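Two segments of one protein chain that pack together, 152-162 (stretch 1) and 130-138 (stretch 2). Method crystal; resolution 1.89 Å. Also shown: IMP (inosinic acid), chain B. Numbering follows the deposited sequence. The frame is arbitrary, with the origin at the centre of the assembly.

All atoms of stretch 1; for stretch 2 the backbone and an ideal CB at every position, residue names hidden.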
# COMPACT_ATOMS: atom_id res chain seq x y z
N GLU A 152 22.90 -8.37 5.38
CA GLU A 152 23.49 -8.89 6.60
C GLU A 152 22.48 -8.72 7.73
O GLU A 152 21.47 -8.02 7.57
CB GLU A 152 24.77 -8.12 6.94
CG GLU A 152 24.55 -6.64 7.20
CD GLU A 152 25.82 -5.93 7.64
OE1 GLU A 152 26.34 -6.26 8.73
OE2 GLU A 152 26.29 -5.04 6.90
N ASP A 153 22.76 -9.34 8.86
CA ASP A 153 21.88 -9.26 10.02
C ASP A 153 21.89 -7.87 10.64
O ASP A 153 22.89 -7.43 11.21
CB ASP A 153 22.32 -10.31 11.05
CG ASP A 153 21.48 -10.28 12.31
OD1 ASP A 153 20.35 -9.76 12.27
OD2 ASP A 153 21.95 -10.80 13.34
N ALA A 154 20.77 -7.17 10.50
CA ALA A 154 20.62 -5.82 11.05
C ALA A 154 19.14 -5.45 11.07
O ALA A 154 18.36 -5.98 10.27
CB ALA A 154 21.39 -4.82 10.19
N TYR A 155 18.74 -4.57 11.98
CA TYR A 155 17.35 -4.15 12.02
C TYR A 155 17.19 -3.00 11.05
O TYR A 155 17.76 -1.92 11.25
CB TYR A 155 16.92 -3.68 13.41
CG TYR A 155 15.43 -3.43 13.47
CD1 TYR A 155 14.54 -4.49 13.65
CD2 TYR A 155 14.90 -2.16 13.25
CE1 TYR A 155 13.17 -4.30 13.60
CE2 TYR A 155 13.52 -1.95 13.19
CZ TYR A 155 12.66 -3.03 13.37
OH TYR A 155 11.29 -2.86 13.28
N VAL A 156 16.43 -3.22 9.99
CA VAL A 156 16.21 -2.21 8.97
C VAL A 156 14.83 -1.57 9.09
O VAL A 156 13.93 -2.11 9.74
CB VAL A 156 16.36 -2.80 7.55
CG1 VAL A 156 17.77 -3.36 7.36
CG2 VAL A 156 15.32 -3.89 7.32
N TYR A 157 14.67 -0.41 8.48
CA TYR A 157 13.39 0.28 8.50
C TYR A 157 13.31 1.25 7.33
O TYR A 157 14.32 1.51 6.66
CB TYR A 157 13.17 0.99 9.85
CG TYR A 157 14.19 2.04 10.20
CD1 TYR A 157 13.97 3.39 9.90
CD2 TYR A 157 15.38 1.70 10.85
CE1 TYR A 157 14.91 4.36 10.24
CE2 TYR A 157 16.32 2.67 11.19
CZ TYR A 157 16.08 4.00 10.89
OH TYR A 157 17.01 4.96 11.22
N GLY A 158 12.11 1.77 7.08
CA GLY A 158 11.90 2.67 5.97
C GLY A 158 11.22 1.91 4.84
O GLY A 158 11.13 0.69 4.89
N TYR A 159 10.73 2.63 3.84
CA TYR A 159 10.07 2.01 2.69
C TYR A 159 9.00 1.00 3.14
O TYR A 159 8.95 -0.13 2.65
CB TYR A 159 11.12 1.31 1.81
CG TYR A 159 10.65 0.94 0.41
CD1 TYR A 159 10.55 1.90 -0.60
CD2 TYR A 159 10.30 -0.37 0.11
CE1 TYR A 159 10.11 1.56 -1.88
CE2 TYR A 159 9.86 -0.72 -1.17
CZ TYR A 159 9.77 0.24 -2.16
OH TYR A 159 9.31 -0.12 -3.41
N GLY A 160 8.17 1.41 4.10
CA GLY A 160 7.12 0.54 4.59
C GLY A 160 7.42 -0.16 5.90
O GLY A 160 6.51 -0.45 6.69
N LEU A 161 8.70 -0.45 6.14
CA LEU A 161 9.11 -1.14 7.36
C LEU A 161 9.23 -0.13 8.49
O LEU A 161 9.76 0.97 8.31
CB LEU A 161 10.44 -1.87 7.14
CG LEU A 161 10.39 -3.10 6.22
CD1 LEU A 161 10.02 -2.68 4.80
CD2 LEU A 161 11.75 -3.79 6.22
N ASP A 162 8.74 -0.51 9.66
CA ASP A 162 8.74 0.38 10.81
C ASP A 162 9.82 0.17 11.86
O ASP A 162 10.51 -0.85 11.90
CB ASP A 162 7.40 0.29 11.53
CG ASP A 162 7.24 -1.01 12.30
OD1 ASP A 162 7.31 -2.08 11.66
OD2 ASP A 162 7.07 -0.97 13.53
N UNK A 130 9.84 -10.90 -2.04
CA UNK A 130 10.22 -10.24 -0.80
C UNK A 130 11.26 -9.17 -1.11
O UNK A 130 12.18 -9.41 -1.89
CB UNK A 130 10.76 -11.25 0.22
N UNK A 131 11.12 -7.99 -0.51
CA UNK A 131 12.08 -6.93 -0.77
C UNK A 131 13.45 -7.28 -0.19
O UNK A 131 14.47 -7.10 -0.86
CB UNK A 131 11.58 -5.61 -0.19
N UNK A 132 13.47 -7.80 1.03
CA UNK A 132 14.73 -8.13 1.70
C UNK A 132 14.74 -9.51 2.36
O UNK A 132 13.69 -10.12 2.58
CB UNK A 132 15.04 -7.07 2.76
N UNK A 133 15.94 -9.98 2.68
CA UNK A 133 16.11 -11.26 3.35
C UNK A 133 17.42 -11.26 4.12
O UNK A 133 18.45 -10.82 3.61
CB UNK A 133 16.07 -12.41 2.35
N UNK A 134 17.36 -11.73 5.37
CA UNK A 134 18.52 -11.82 6.25
C UNK A 134 18.73 -13.31 6.52
O UNK A 134 18.41 -13.82 7.60
CB UNK A 134 18.32 -11.03 7.54
N UNK A 135 19.30 -14.03 5.54
CA UNK A 135 19.55 -15.47 5.63
C UNK A 135 20.35 -15.98 6.83
O UNK A 135 20.18 -17.13 7.24
CB UNK A 135 20.28 -15.91 4.36
N UNK A 136 21.22 -15.15 7.41
CA UNK A 136 22.00 -15.60 8.56
C UNK A 136 21.09 -15.80 9.77
O UNK A 136 21.50 -16.40 10.76
CB UNK A 136 23.11 -14.60 8.89
N UNK A 137 19.86 -15.31 9.67
CA UNK A 137 18.88 -15.43 10.75
C UNK A 137 17.85 -16.54 10.51
O UNK A 137 17.05 -16.84 11.38
CB UNK A 137 18.16 -14.10 10.93
N UNK A 138 17.90 -17.14 9.32
CA UNK A 138 16.95 -18.18 8.93
C UNK A 138 16.89 -19.39 9.87
O UNK A 138 17.90 -20.06 10.10
CB UNK A 138 17.30 -18.67 7.52
P IMP B . 10.22 -13.58 10.45
O1P IMP B . 11.25 -13.76 11.50
O2P IMP B . 8.95 -14.50 10.80
O3P IMP B . 10.83 -14.01 9.02
O5' IMP B . 9.81 -12.02 10.42
C5' IMP B . 8.47 -11.67 10.08
C4' IMP B . 8.25 -10.16 10.17
O4' IMP B . 9.19 -9.55 11.10
C3' IMP B . 8.60 -9.48 8.82
O3' IMP B . 7.53 -9.59 7.88
C2' IMP B . 8.81 -8.03 9.28
O2' IMP B . 7.57 -7.32 9.36
C1' IMP B . 9.44 -8.19 10.67
N9 IMP B . 10.89 -7.92 10.59
C8 IMP B . 11.92 -8.83 10.61
N7 IMP B . 13.07 -8.21 10.51
C5 IMP B . 12.85 -6.89 10.42
C6 IMP B . 13.69 -5.73 10.29
O6 IMP B . 14.90 -5.84 10.24
N1 IMP B . 13.09 -4.49 10.23
C2 IMP B . 11.72 -4.36 10.28
N3 IMP B . 10.94 -5.42 10.40
C4 IMP B . 11.45 -6.68 10.47

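Position 130 has extended backbone angles, and its ideal CB has nothing of stretch 1 within 5.5 Å. Stretch 1 sets no demand here, and many side chains would fit. The residue is Ala-130, which makes no contact with stretch 1.

At position 131 the chain turns a corner, and CA-to-CB points toward stretch 1. The ideal CB lies 5.3 Å from Tyr-159 CE2. A gap of that size beside an aromatic ring suits a medium-sized apolar side chain such as leucine, isoleucine or methionine. The residue is Leu-131. With chi1 t and chi2 p, it brings CD2 to 3.4 Å from Tyr-159 CD2, approaching the ring obliquely.

Position 132 is in a strand and also points toward stretch 1, but its ideal CB has no atom of that stretch within 5.5 Å. What lies ahead is apolar: the methyls of Val-156 and Leu-161. A side chain must be long enough to reach them, so leucine, methionine or phenylalanine would suit. The residue is Leu-132, chi1 m and chi2 t. Its CD1 meets both neighbours, at 3.8 Å from Val-156 CG2 and 4.2 Å from Leu-161 CD2.

Position 133 is the next strand residue, and its CB is out of reach of stretch 1. The visible atoms leave the choice wide. The residue is Ser-133, whose OG accepts a hydrogen bond from the side chain at 138.

Position 134 points toward stretch 1, with its ideal CB 4.4 Å from Glu-152 O and 4.7 Å from Asp-153 CA. Farther out are the carbonyl of Ala-154, the carboxylate of Asp-153, and N7 and O6 of IMP. All are acceptors, so a long donor, lysine or perhaps arginine, is favoured. The residue is Lys-134. Its NZ donates to Ala-154 O at 3.3 Å, to IMP O6 at 2.9 Å and to IMP N7 at 3.2 Å. A water accepts from NZ and donates to Asp-153 OD1, linking the amine indirectly to the carboxylate. Lower on the chain, CG packs 3.8 Å from Glu-152 O.

Position 135 opens a 3-10 segment and is out of reach. Its phi of -53° would suit proline, among others. The residue is Pro-135.

Position 136 points toward stretch 1, its ideal CB 4.9 Å from Asp-153 CB. A small or polar residue would suit, such as serine, threonine or asparagine. The residue is Ser-136, with OG 3.5 Å from Asp-153 CB. Two waters join OG to Asp-153, one through its N and the other through OD2.

Position 137 also points toward stretch 1, with its ideal CB 5.0 Å from Asp-153 OD1. The nearby negative charge favours lysine or arginine, though a neutral polar residue could fit. The residue is Arg-137. Its CG is 3.6 Å from Asp-153 OD1, and its NE stands 4.2 Å from that oxygen. The oxygen lies well out of the guanidinium plane, so the charges are merely near each other.

Position 138 is out of reach and unconstrained by stretch 1. The residue is Arg-138, whose NH2 donates to Ser-133 OG at 3.0 Å.

Stretch 2 (130-138) ALLSKPSRR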
# COMPACT_ATOMS: atom_id res chain seq x y z
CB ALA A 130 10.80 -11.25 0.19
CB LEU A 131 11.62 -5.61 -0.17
CG LEU A 131 12.56 -4.43 -0.43
CD1 LEU A 131 12.58 -4.10 -1.93
CD2 LEU A 131 12.10 -3.22 0.37
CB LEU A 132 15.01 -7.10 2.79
CG LEU A 132 14.99 -5.61 2.41
CD1 LEU A 132 14.94 -4.77 3.68
CD2 LEU A 132 16.21 -5.27 1.57
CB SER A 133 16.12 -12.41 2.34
OG SER A 133 16.30 -13.65 3.01
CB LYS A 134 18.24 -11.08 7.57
CG LYS A 134 18.00 -9.58 7.39
CD LYS A 134 17.80 -8.85 8.71
CE LYS A 134 16.49 -9.26 9.39
NZ LYS A 134 16.22 -8.44 10.61
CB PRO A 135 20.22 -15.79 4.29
CG PRO A 135 20.91 -14.51 3.94
CD PRO A 135 19.86 -13.48 4.29
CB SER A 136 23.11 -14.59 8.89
OG SER A 136 22.60 -13.34 9.31
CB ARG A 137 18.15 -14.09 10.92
CG ARG A 137 18.99 -12.97 11.50
CD ARG A 137 18.79 -12.89 13.01
NE ARG A 137 17.41 -12.56 13.33
CZ ARG A 137 16.90 -12.55 14.56
NH1 ARG A 137 17.67 -12.87 15.60
NH2 ARG A 137 15.63 -12.24 14.76
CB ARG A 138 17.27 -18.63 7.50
CG ARG A 138 16.11 -19.27 6.74
CD ARG A 138 14.86 -18.38 6.75
NE ARG A 138 15.17 -16.96 6.65
CZ ARG A 138 15.62 -16.36 5.55
NH1 ARG A 138 15.79 -17.05 4.43
NH2 ARG A 138 15.91 -15.07 5.58
O HOH W 1 17.84 -9.09 12.74
O HOH W 2 24.96 -11.10 9.03
O HOH W 3 22.78 -13.55 12.04
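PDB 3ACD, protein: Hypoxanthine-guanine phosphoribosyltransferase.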